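Local atomic coordinates of CaaX farnesyltransferase beta subunit Ram1 (Aspergillus fumigatus, PDB entry 4L9P), a protein that probably catalyses, as the peptide-binding subunit of a heterodimer with an alpha partner, the zinc-dependent transfer of a farnesyl group from farnesyl diphosphate to a cysteine near a protein C-terminus. Residues Y204-M212 against F498-I508; V260-L268 against I508-F517. All coordinates share one frame; numbering follows the deposited sequence.

How the contacts relate
Both contacts use helix 502-513, the last helix of the chain, and share Ile508 on it. Along the chain 204-212 and 260-268 come first, 498-508 and 508-517 much later, so the two pairings cross. In each, a helix of the alpha-alpha toroid, 200-213 or 251-263, is met by the C-terminal segment. Their centres lie 12 Å apart on the same side of the chain's centre, contact 1 being the deeper and nearer to the bound farnesyl diphosphate analogue and zinc, contact 2 further out. They touch directly, for instance through Leu208 CD2 and Leu263 CD1 at 3.5 Å. The late helix thus joins two earlier helices of the toroid.

Contact 1 (Y204-M212 against F498-I508); sequences YAAVLSIAM and FVIPHKSAEDI
Tyr204 reaches Val499 with its hydroxyl, OH lying 3.8 Å from Val499 CG2, the two side chains crossing at about a right angle. One face of the tyrosine ring carries Leu208 CD1, a turn further along the same helix and displaced toward the rim. Here helix 200-213 of the alpha-alpha toroid is crossed by the C-terminal helix 502-513 and the loop leading into it; the axes of the short helical segments pass 8.8 Å apart at 100°, so the helices are nearly perpendicular. The tyrosine hydroxyl is hydrogen-bonded to Tyr255 OH, which belongs to the pocket of the bound farnesyl diphosphate analogue. The ring of Phe498 turns away from the contact to meet those of Phe465 and His495. Leu208 also crosses the contact, its CD1 resting 3.3 Å from Phe498 O. Val499 has a left-handed backbone, and its carbonyl oxygen is taken up by Tyr156 OH from helix 151-164.

Ile500 reaches in with both of its branches. With CG1 set between backbone N and carbonyl carbon (chi1 49°), one branch ends as CD1, 3.6 Å from Ala211 CB and also against Leu208 CD2, while the other, CG2, meets Met212 CG at 3.8 Å. Met212 SD passes the same methyl, and a bend at the third torsion (chi3 -80°) brings CE back alongside it; Met212 CG also rests on Pro501 CD. Pro501 occupies the N-cap position of helix 502-513. One turn beyond Ser504, Ile508 sends CD1 among Val207, Ile210 and Ala211. Where the helix backbones come closest, water takes over the polar link: one molecule donates to Ala211 O at 2.7 Å and to Ser504 O at 2.8 Å, and a second donates to Met212 O while hydrogen-bonded to Ser504 OG at 2.7 Å.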
loop_
_atom_site.group_PDB
_atom_site.type_symbol
_atom_site.label_atom_id
_atom_site.label_comp_id
_atom_site.label_asym_id
_atom_site.label_seq_id
_atom_site.Cartn_x
_atom_site.Cartn_y
_atom_site.Cartn_z
ATOM N N TYR B 204 -9.272 10.304 6.638
ATOM C CA TYR B 204 -9.319 8.921 7.114
ATOM C C TYR B 204 -8.713 8.823 8.518
ATOM O O TYR B 204 -9.300 8.249 9.442
ATOM C CB TYR B 204 -8.546 8.110 6.079
ATOM C CG TYR B 204 -8.181 6.689 6.467
ATOM C CD1 TYR B 204 -8.991 5.607 6.121
ATOM C CD2 TYR B 204 -6.971 6.399 7.110
ATOM C CE1 TYR B 204 -8.622 4.288 6.388
ATOM C CE2 TYR B 204 -6.564 5.101 7.349
ATOM C CZ TYR B 204 -7.402 4.048 6.989
ATOM O OH TYR B 204 -6.956 2.775 7.260
ATOM N N ALA B 205 -7.528 9.372 8.704
ATOM C CA ALA B 205 -6.883 9.315 10.031
ATOM C C ALA B 205 -7.728 9.973 11.095
ATOM O O ALA B 205 -7.848 9.457 12.225
ATOM C CB ALA B 205 -5.505 10.011 9.973
ATOM N N ALA B 206 -8.329 11.118 10.764
ATOM C CA ALA B 206 -9.145 11.771 11.739
ATOM C C ALA B 206 -10.414 10.980 12.073
ATOM O O ALA B 206 -10.803 10.899 13.241
ATOM C CB ALA B 206 -9.505 13.208 11.252
ATOM N N VAL B 207 -11.107 10.478 11.048
ATOM C CA VAL B 207 -12.305 9.680 11.322
ATOM C C VAL B 207 -12.014 8.447 12.135
ATOM O O VAL B 207 -12.786 8.100 13.045
ATOM C CB VAL B 207 -13.022 9.324 9.987
ATOM C CG1 VAL B 207 -14.161 8.297 10.196
ATOM C CG2 VAL B 207 -13.598 10.599 9.369
ATOM N N LEU B 208 -10.922 7.760 11.837
ATOM C CA LEU B 208 -10.575 6.562 12.610
ATOM C C LEU B 208 -10.205 6.951 14.045
ATOM O O LEU B 208 -10.533 6.212 15.005
ATOM C CB LEU B 208 -9.377 5.847 11.954
ATOM C CG LEU B 208 -9.718 5.123 10.643
ATOM C CD1 LEU B 208 -8.556 4.257 10.197
ATOM C CD2 LEU B 208 -11.013 4.335 10.626
ATOM N N SER B 209 -9.530 8.097 14.202
ATOM C CA SER B 209 -9.225 8.566 15.567
ATOM C C SER B 209 -10.484 8.864 16.356
ATOM O O SER B 209 -10.598 8.542 17.549
ATOM C CB SER B 209 -8.338 9.818 15.515
ATOM O OG SER B 209 -7.049 9.542 14.934
ATOM N N ILE B 210 -11.427 9.572 15.718
ATOM C CA ILE B 210 -12.698 9.875 16.348
ATOM C C ILE B 210 -13.442 8.600 16.698
ATOM O O ILE B 210 -14.044 8.523 17.786
ATOM C CB ILE B 210 -13.505 10.805 15.381
ATOM C CG1 ILE B 210 -12.891 12.213 15.435
ATOM C CG2 ILE B 210 -14.997 10.815 15.733
ATOM C CD1 ILE B 210 -13.382 13.113 14.295
ATOM N N ALA B 211 -13.401 7.601 15.805
ATOM C CA ALA B 211 -14.057 6.334 16.092
ATOM C C ALA B 211 -13.447 5.679 17.331
ATOM O O ALA B 211 -14.153 5.117 18.175
ATOM C CB ALA B 211 -13.981 5.381 14.874
ATOM N N MET B 212 -12.131 5.725 17.440
ATOM C CA MET B 212 -11.468 5.037 18.576
ATOM C C MET B 212 -11.803 5.737 19.892
ATOM O O MET B 212 -12.096 5.065 20.898
ATOM C CB MET B 212 -9.921 4.930 18.391
ATOM C CG MET B 212 -9.565 3.865 17.441
ATOM S SD MET B 212 -7.775 3.635 17.275
ATOM C CE MET B 212 -7.396 5.022 16.124
ATOM N N PHE B 498 -11.210 -1.635 8.348
ATOM C CA PHE B 498 -11.223 -0.269 8.931
ATOM C C PHE B 498 -10.001 -0.008 9.778
ATOM O O PHE B 498 -9.711 1.156 10.111
ATOM C CB PHE B 498 -12.485 -0.028 9.761
ATOM C CG PHE B 498 -13.750 -0.097 8.902
ATOM C CD1 PHE B 498 -13.908 0.793 7.835
ATOM C CD2 PHE B 498 -14.732 -1.113 9.106
ATOM C CE1 PHE B 498 -15.025 0.751 7.026
ATOM C CE2 PHE B 498 -15.883 -1.165 8.285
ATOM C CZ PHE B 498 -16.047 -0.214 7.235
ATOM N N VAL B 499 -9.274 -1.060 10.195
ATOM C CA VAL B 499 -8.002 -0.840 10.928
ATOM C C VAL B 499 -8.176 -0.049 12.231
ATOM O O VAL B 499 -7.382 0.815 12.597
ATOM C CB VAL B 499 -6.843 -0.283 10.021
ATOM C CG1 VAL B 499 -5.503 -0.784 10.603
ATOM C CG2 VAL B 499 -6.966 -0.774 8.585
ATOM N N ILE B 500 -9.249 -0.415 12.944
ATOM C CA ILE B 500 -9.592 0.027 14.288
ATOM C C ILE B 500 -10.360 -1.121 14.923
ATOM O O ILE B 500 -10.774 -2.057 14.242
ATOM C CB ILE B 500 -10.515 1.318 14.247
ATOM C CG1 ILE B 500 -11.706 1.147 13.284
ATOM C CG2 ILE B 500 -9.678 2.580 13.912
ATOM C CD1 ILE B 500 -12.716 2.332 13.393
ATOM N N PRO B 501 -10.584 -1.072 16.239
ATOM C CA PRO B 501 -11.351 -2.172 16.840
ATOM C C PRO B 501 -12.751 -2.289 16.214
ATOM O O PRO B 501 -13.391 -1.274 15.850
ATOM C CB PRO B 501 -11.461 -1.748 18.304
ATOM C CG PRO B 501 -10.231 -0.868 18.527
ATOM C CD PRO B 501 -10.046 -0.117 17.223
ATOM N N HIS B 502 -13.251 -3.520 16.088
ATOM C CA HIS B 502 -14.590 -3.704 15.535
ATOM C C HIS B 502 -15.668 -2.879 16.206
ATOM O O HIS B 502 -16.523 -2.303 15.512
ATOM C CB HIS B 502 -15.018 -5.181 15.615
ATOM C CG HIS B 502 -14.152 -6.104 14.836
ATOM N ND1 HIS B 502 -12.807 -6.299 15.122
ATOM C CD2 HIS B 502 -14.447 -6.906 13.775
ATOM C CE1 HIS B 502 -12.314 -7.162 14.249
ATOM N NE2 HIS B 502 -13.291 -7.561 13.439
ATOM N N LYS B 503 -15.655 -2.830 17.541
ATOM C CA LYS B 503 -16.673 -2.065 18.238
ATOM C C LYS B 503 -16.586 -0.569 17.894
ATOM O O LYS B 503 -17.609 0.139 17.815
ATOM C CB LYS B 503 -16.477 -2.266 19.749
ATOM C CG LYS B 503 -17.558 -1.478 20.571
ATOM C CD LYS B 503 -17.314 -1.584 22.113
ATOM C CE LYS B 503 -18.413 -0.812 22.936
ATOM N NZ LYS B 503 -18.124 -1.169 24.384
ATOM N N SER B 504 -15.369 -0.056 17.714
ATOM C CA SER B 504 -15.259 1.354 17.383
ATOM C C SER B 504 -15.878 1.608 15.992
ATOM O O SER B 504 -16.566 2.641 15.768
ATOM C CB SER B 504 -13.770 1.749 17.315
ATOM O OG SER B 504 -13.109 1.447 18.541
ATOM N N ALA B 505 -15.612 0.705 15.040
ATOM C CA ALA B 505 -16.157 0.885 13.666
ATOM C C ALA B 505 -17.672 0.733 13.705
ATOM O O ALA B 505 -18.421 1.495 13.031
ATOM C CB ALA B 505 -15.573 -0.164 12.688
ATOM N N GLU B 506 -18.141 -0.240 14.485
ATOM C CA GLU B 506 -19.570 -0.466 14.604
ATOM C C GLU B 506 -20.253 0.750 15.216
ATOM O O GLU B 506 -21.293 1.212 14.715
ATOM C CB GLU B 506 -19.874 -1.727 15.507
ATOM C CG GLU B 506 -21.354 -1.787 16.027
ATOM C CD GLU B 506 -21.691 -2.913 17.071
ATOM O OE1 GLU B 506 -20.859 -3.739 17.474
ATOM O OE2 GLU B 506 -22.860 -2.960 17.497
ATOM N N ASP B 507 -19.707 1.248 16.324
ATOM C CA ASP B 507 -20.386 2.297 17.062
ATOM C C ASP B 507 -20.516 3.574 16.226
ATOM O O ASP B 507 -21.566 4.244 16.246
ATOM C CB ASP B 507 -19.642 2.650 18.345
ATOM C CG ASP B 507 -19.854 1.641 19.469
ATOM O OD1 ASP B 507 -20.732 0.755 19.346
ATOM O OD2 ASP B 507 -19.089 1.760 20.451
ATOM N N ILE B 508 -19.463 3.953 15.486
ATOM C CA ILE B 508 -19.566 5.160 14.709
ATOM C C ILE B 508 -20.542 4.990 13.554
ATOM O O ILE B 508 -21.348 5.888 13.306
ATOM C CB ILE B 508 -18.176 5.665 14.262
ATOM C CG1 ILE B 508 -18.294 7.121 13.732
ATOM C CG2 ILE B 508 -17.544 4.721 13.210
ATOM C CD1 ILE B 508 -16.897 7.790 13.490
HETATM O O HOH W 1 -16.762 4.529 17.881
HETATM O O HOH W 2 -13.859 2.934 20.690
#

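Contact 2 (V260-L268 against I508-F517); sequences VHALLDLPL and IRVWFENQSF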
loop_
_atom_site.group_PDB
_atom_site.type_symbol
_atom_site.label_atom_id
_atom_site.label_comp_id
_atom_site.label_asym_id
_atom_site.label_seq_id
_atom_site.Cartn_x
_atom_site.Cartn_y
_atom_site.Cartn_z
ATOM N N VAL B 260 -14.000 6.589 4.803
ATOM C CA VAL B 260 -14.704 7.750 5.394
ATOM C C VAL B 260 -16.199 7.719 5.041
ATOM O O VAL B 260 -17.065 7.938 5.907
ATOM C CB VAL B 260 -14.095 9.035 4.910
ATOM C CG1 VAL B 260 -14.928 10.294 5.293
ATOM C CG2 VAL B 260 -12.644 9.158 5.497
ATOM N N HIS B 261 -16.476 7.417 3.770
ATOM C CA HIS B 261 -17.876 7.377 3.308
ATOM C C HIS B 261 -18.665 6.353 4.117
ATOM O O HIS B 261 -19.799 6.636 4.563
ATOM C CB HIS B 261 -17.835 7.043 1.821
ATOM C CG HIS B 261 -19.162 7.127 1.137
ATOM N ND1 HIS B 261 -20.178 6.211 1.350
ATOM C CD2 HIS B 261 -19.650 8.065 0.280
ATOM C CE1 HIS B 261 -21.234 6.578 0.618
ATOM N NE2 HIS B 261 -20.938 7.702 -0.035
ATOM N N ALA B 262 -18.111 5.154 4.282
ATOM C CA ALA B 262 -18.811 4.079 4.987
ATOM C C ALA B 262 -18.979 4.386 6.470
ATOM O O ALA B 262 -20.073 4.221 7.027
ATOM C CB ALA B 262 -18.039 2.757 4.867
ATOM N N LEU B 263 -17.904 4.814 7.144
ATOM C CA LEU B 263 -18.044 4.984 8.591
ATOM C C LEU B 263 -18.979 6.165 8.958
ATOM O O LEU B 263 -19.541 6.158 10.042
ATOM C CB LEU B 263 -16.673 5.201 9.255
ATOM C CG LEU B 263 -15.821 3.946 9.216
ATOM C CD1 LEU B 263 -14.390 4.296 9.782
ATOM C CD2 LEU B 263 -16.411 2.816 10.056
ATOM N N LEU B 264 -19.118 7.176 8.092
ATOM C CA LEU B 264 -19.991 8.327 8.340
ATOM C C LEU B 264 -21.395 8.117 7.715
ATOM O O LEU B 264 -22.227 9.025 7.771
ATOM C CB LEU B 264 -19.363 9.596 7.759
ATOM C CG LEU B 264 -17.992 9.973 8.383
ATOM C CD1 LEU B 264 -17.597 11.311 7.735
ATOM C CD2 LEU B 264 -17.921 10.001 9.908
ATOM N N ASP B 265 -21.653 6.934 7.149
ATOM C CA ASP B 265 -22.908 6.607 6.450
ATOM C C ASP B 265 -23.293 7.763 5.494
ATOM O O ASP B 265 -24.419 8.299 5.547
ATOM C CB ASP B 265 -24.034 6.344 7.454
ATOM C CG ASP B 265 -25.313 5.842 6.768
ATOM O OD1 ASP B 265 -25.147 5.129 5.729
ATOM O OD2 ASP B 265 -26.462 6.208 7.214
ATOM N N LEU B 266 -22.374 8.161 4.629
ATOM C CA LEU B 266 -22.726 9.209 3.690
ATOM C C LEU B 266 -23.623 8.662 2.597
ATOM O O LEU B 266 -23.637 7.461 2.317
ATOM C CB LEU B 266 -21.468 9.769 3.007
ATOM C CG LEU B 266 -20.445 10.360 4.002
ATOM C CD1 LEU B 266 -19.248 10.962 3.253
ATOM C CD2 LEU B 266 -21.083 11.406 4.963
ATOM N N PRO B 267 -24.399 9.537 1.943
ATOM C CA PRO B 267 -25.211 9.016 0.845
ATOM C C PRO B 267 -24.372 8.428 -0.275
ATOM O O PRO B 267 -23.317 8.967 -0.623
ATOM C CB PRO B 267 -25.946 10.290 0.330
ATOM C CG PRO B 267 -25.964 11.218 1.477
ATOM C CD PRO B 267 -24.608 10.976 2.186
ATOM N N LEU B 268 -24.822 7.316 -0.825
ATOM C CA LEU B 268 -24.184 6.675 -1.965
ATOM C C LEU B 268 -24.192 7.533 -3.229
ATOM O O LEU B 268 -23.208 7.506 -4.005
ATOM C CB LEU B 268 -24.899 5.344 -2.204
ATOM C CG LEU B 268 -24.492 4.555 -3.408
ATOM C CD1 LEU B 268 -23.046 4.157 -3.285
ATOM C CD2 LEU B 268 -25.399 3.261 -3.514
ATOM N N ILE B 508 -19.463 3.953 15.486
ATOM C CA ILE B 508 -19.566 5.160 14.709
ATOM C C ILE B 508 -20.542 4.990 13.554
ATOM O O ILE B 508 -21.348 5.888 13.306
ATOM C CB ILE B 508 -18.176 5.665 14.262
ATOM C CG1 ILE B 508 -18.294 7.121 13.732
ATOM C CG2 ILE B 508 -17.544 4.721 13.210
ATOM C CD1 ILE B 508 -16.897 7.790 13.490
ATOM N N ARG B 509 -20.480 3.864 12.866
ATOM C CA ARG B 509 -21.401 3.631 11.734
ATOM C C ARG B 509 -22.861 3.651 12.219
ATOM O O ARG B 509 -23.721 4.276 11.582
ATOM C CB ARG B 509 -21.100 2.257 11.089
ATOM C CG ARG B 509 -22.134 1.785 10.071
ATOM C CD ARG B 509 -22.211 2.667 8.818
ATOM N NE ARG B 509 -23.233 2.132 7.950
ATOM C CZ ARG B 509 -23.289 2.266 6.629
ATOM N NH1 ARG B 509 -22.340 2.925 5.956
ATOM N NH2 ARG B 509 -24.322 1.699 5.964
ATOM N N VAL B 510 -23.130 2.969 13.338
ATOM C CA VAL B 510 -24.503 2.878 13.802
ATOM C C VAL B 510 -24.985 4.237 14.276
ATOM O O VAL B 510 -26.143 4.616 14.005
ATOM C CB VAL B 510 -24.614 1.826 14.919
ATOM C CG1 VAL B 510 -26.016 1.920 15.622
ATOM C CG2 VAL B 510 -24.411 0.426 14.345
ATOM N N TRP B 511 -24.117 5.005 14.926
ATOM C CA TRP B 511 -24.512 6.355 15.344
ATOM C C TRP B 511 -24.911 7.197 14.140
ATOM O O TRP B 511 -25.964 7.880 14.141
ATOM C CB TRP B 511 -23.404 7.067 16.149
ATOM C CG TRP B 511 -23.868 8.388 16.787
ATOM C CD1 TRP B 511 -24.531 8.528 18.009
ATOM C CD2 TRP B 511 -23.741 9.725 16.261
ATOM N NE1 TRP B 511 -24.780 9.852 18.261
ATOM C CE2 TRP B 511 -24.339 10.606 17.198
ATOM C CE3 TRP B 511 -23.199 10.257 15.096
ATOM C CZ2 TRP B 511 -24.373 11.993 17.006
ATOM C CZ3 TRP B 511 -23.245 11.637 14.899
ATOM C CH2 TRP B 511 -23.824 12.482 15.843
ATOM N N PHE B 512 -24.077 7.147 13.104
ATOM C CA PHE B 512 -24.394 7.948 11.931
ATOM C C PHE B 512 -25.611 7.457 11.175
ATOM O O PHE B 512 -26.389 8.286 10.672
ATOM C CB PHE B 512 -23.172 8.093 11.008
ATOM C CG PHE B 512 -22.221 9.159 11.471
ATOM C CD1 PHE B 512 -22.566 10.481 11.369
ATOM C CD2 PHE B 512 -21.020 8.841 12.055
ATOM C CE1 PHE B 512 -21.715 11.487 11.842
ATOM C CE2 PHE B 512 -20.179 9.849 12.548
ATOM C CZ PHE B 512 -20.519 11.171 12.402
ATOM N N GLU B 513 -25.807 6.136 11.109
ATOM C CA GLU B 513 -27.023 5.588 10.502
ATOM C C GLU B 513 -28.293 6.121 11.136
ATOM O O GLU B 513 -29.354 6.200 10.479
ATOM C CB GLU B 513 -27.042 4.060 10.591
ATOM C CG GLU B 513 -26.207 3.425 9.536
ATOM C CD GLU B 513 -26.327 1.889 9.570
ATOM O OE1 GLU B 513 -27.101 1.299 10.378
ATOM O OE2 GLU B 513 -25.703 1.249 8.733
ATOM N N ASN B 514 -28.188 6.460 12.414
ATOM C CA ASN B 514 -29.342 6.929 13.149
ATOM C C ASN B 514 -29.482 8.432 13.181
ATOM O O ASN B 514 -30.387 8.988 13.834
ATOM C CB ASN B 514 -29.327 6.337 14.550
ATOM C CG ASN B 514 -29.785 4.937 14.540
ATOM O OD1 ASN B 514 -30.968 4.656 14.385
ATOM N ND2 ASN B 514 -28.881 4.039 14.737
ATOM N N GLN B 515 -28.595 9.119 12.468
ATOM C CA GLN B 515 -28.728 10.577 12.336
ATOM C C GLN B 515 -29.258 10.929 10.954
ATOM O O GLN B 515 -28.771 10.425 9.916
ATOM C CB GLN B 515 -27.403 11.310 12.512
ATOM C CG GLN B 515 -26.571 10.900 13.732
ATOM C CD GLN B 515 -27.349 10.891 15.038
ATOM O OE1 GLN B 515 -27.959 11.895 15.415
ATOM N NE2 GLN B 515 -27.306 9.744 15.758
ATOM N N SER B 516 -30.249 11.824 10.908
ATOM C CA SER B 516 -30.668 12.270 9.581
ATOM C C SER B 516 -29.556 13.062 8.905
ATOM O O SER B 516 -28.749 13.757 9.562
ATOM C CB SER B 516 -31.942 13.097 9.651
ATOM O OG SER B 516 -31.812 14.059 10.679
ATOM N N PHE B 517 -29.497 12.923 7.586
ATOM C CA PHE B 517 -28.464 13.589 6.824
ATOM C C PHE B 517 -28.817 15.053 6.828
ATOM O O PHE B 517 -29.983 15.444 6.683
ATOM C CB PHE B 517 -28.372 13.059 5.418
ATOM C CG PHE B 517 -27.140 13.526 4.694
ATOM C CD1 PHE B 517 -25.868 13.262 5.224
ATOM C CD2 PHE B 517 -27.240 14.192 3.457
ATOM C CE1 PHE B 517 -24.740 13.686 4.523
ATOM C CE2 PHE B 517 -26.096 14.613 2.753
ATOM C CZ PHE B 517 -24.866 14.333 3.289
HETATM O O HOH W 3 -22.322 5.191 3.413
HETATM O O HOH W 4 -27.217 8.524 8.071
#
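Ala262 O, near the end of helix 251-263, is gripped twice: by Arg509 NH1 across the contact at 2.8 Å and by Asp265 N of its own turn at 3.1 Å. The arginine bond is nearly straight (169°), lies in both the carbonyl and guanidinium planes, and uses a lone pair of the oxygen. A bend at the second torsion of Arg509 (chi2 65°) helps bring the guanidinium there. Asp265 OD1 sits over one face of this group, 3.5 Å from NH2, an attraction of charges with no N-H aimed at it. At the edge, Glu513 OE2 accepts from Arg509 NE at 2.7 Å in a salt bridge, met on its anti side and somewhat out of the carboxylate plane. The network extends outward, Ser456 OG binding Glu513 OE2 and Lys458 pairing with Asp265 OD2.

Leu263 O is less well served: buried without a hydrogen-bond partner, it faces Arg509 CA at 3.6 Å in a C-H...O contact. Beside it Leu264 and Phe512 run alongside each other, pointing the same way, and CD2 of the leucine touches CE2 of the ring at 3.5 Å. Further out, Pro267 lies over a face of the Phe517 ring in a CH-pi contact, its CG 3.7 Å from the centroid and 14° off the normal, and Trp228 meets that ring edge-to-face. The positive phi of Asp265 turns the chain out of the helix, with Leu266 N bonded back to His261 O at 3.0 Å: a Schellman motif ending a helix of the alpha-alpha toroid, its last turn bound by an arginine of the C-terminal helix.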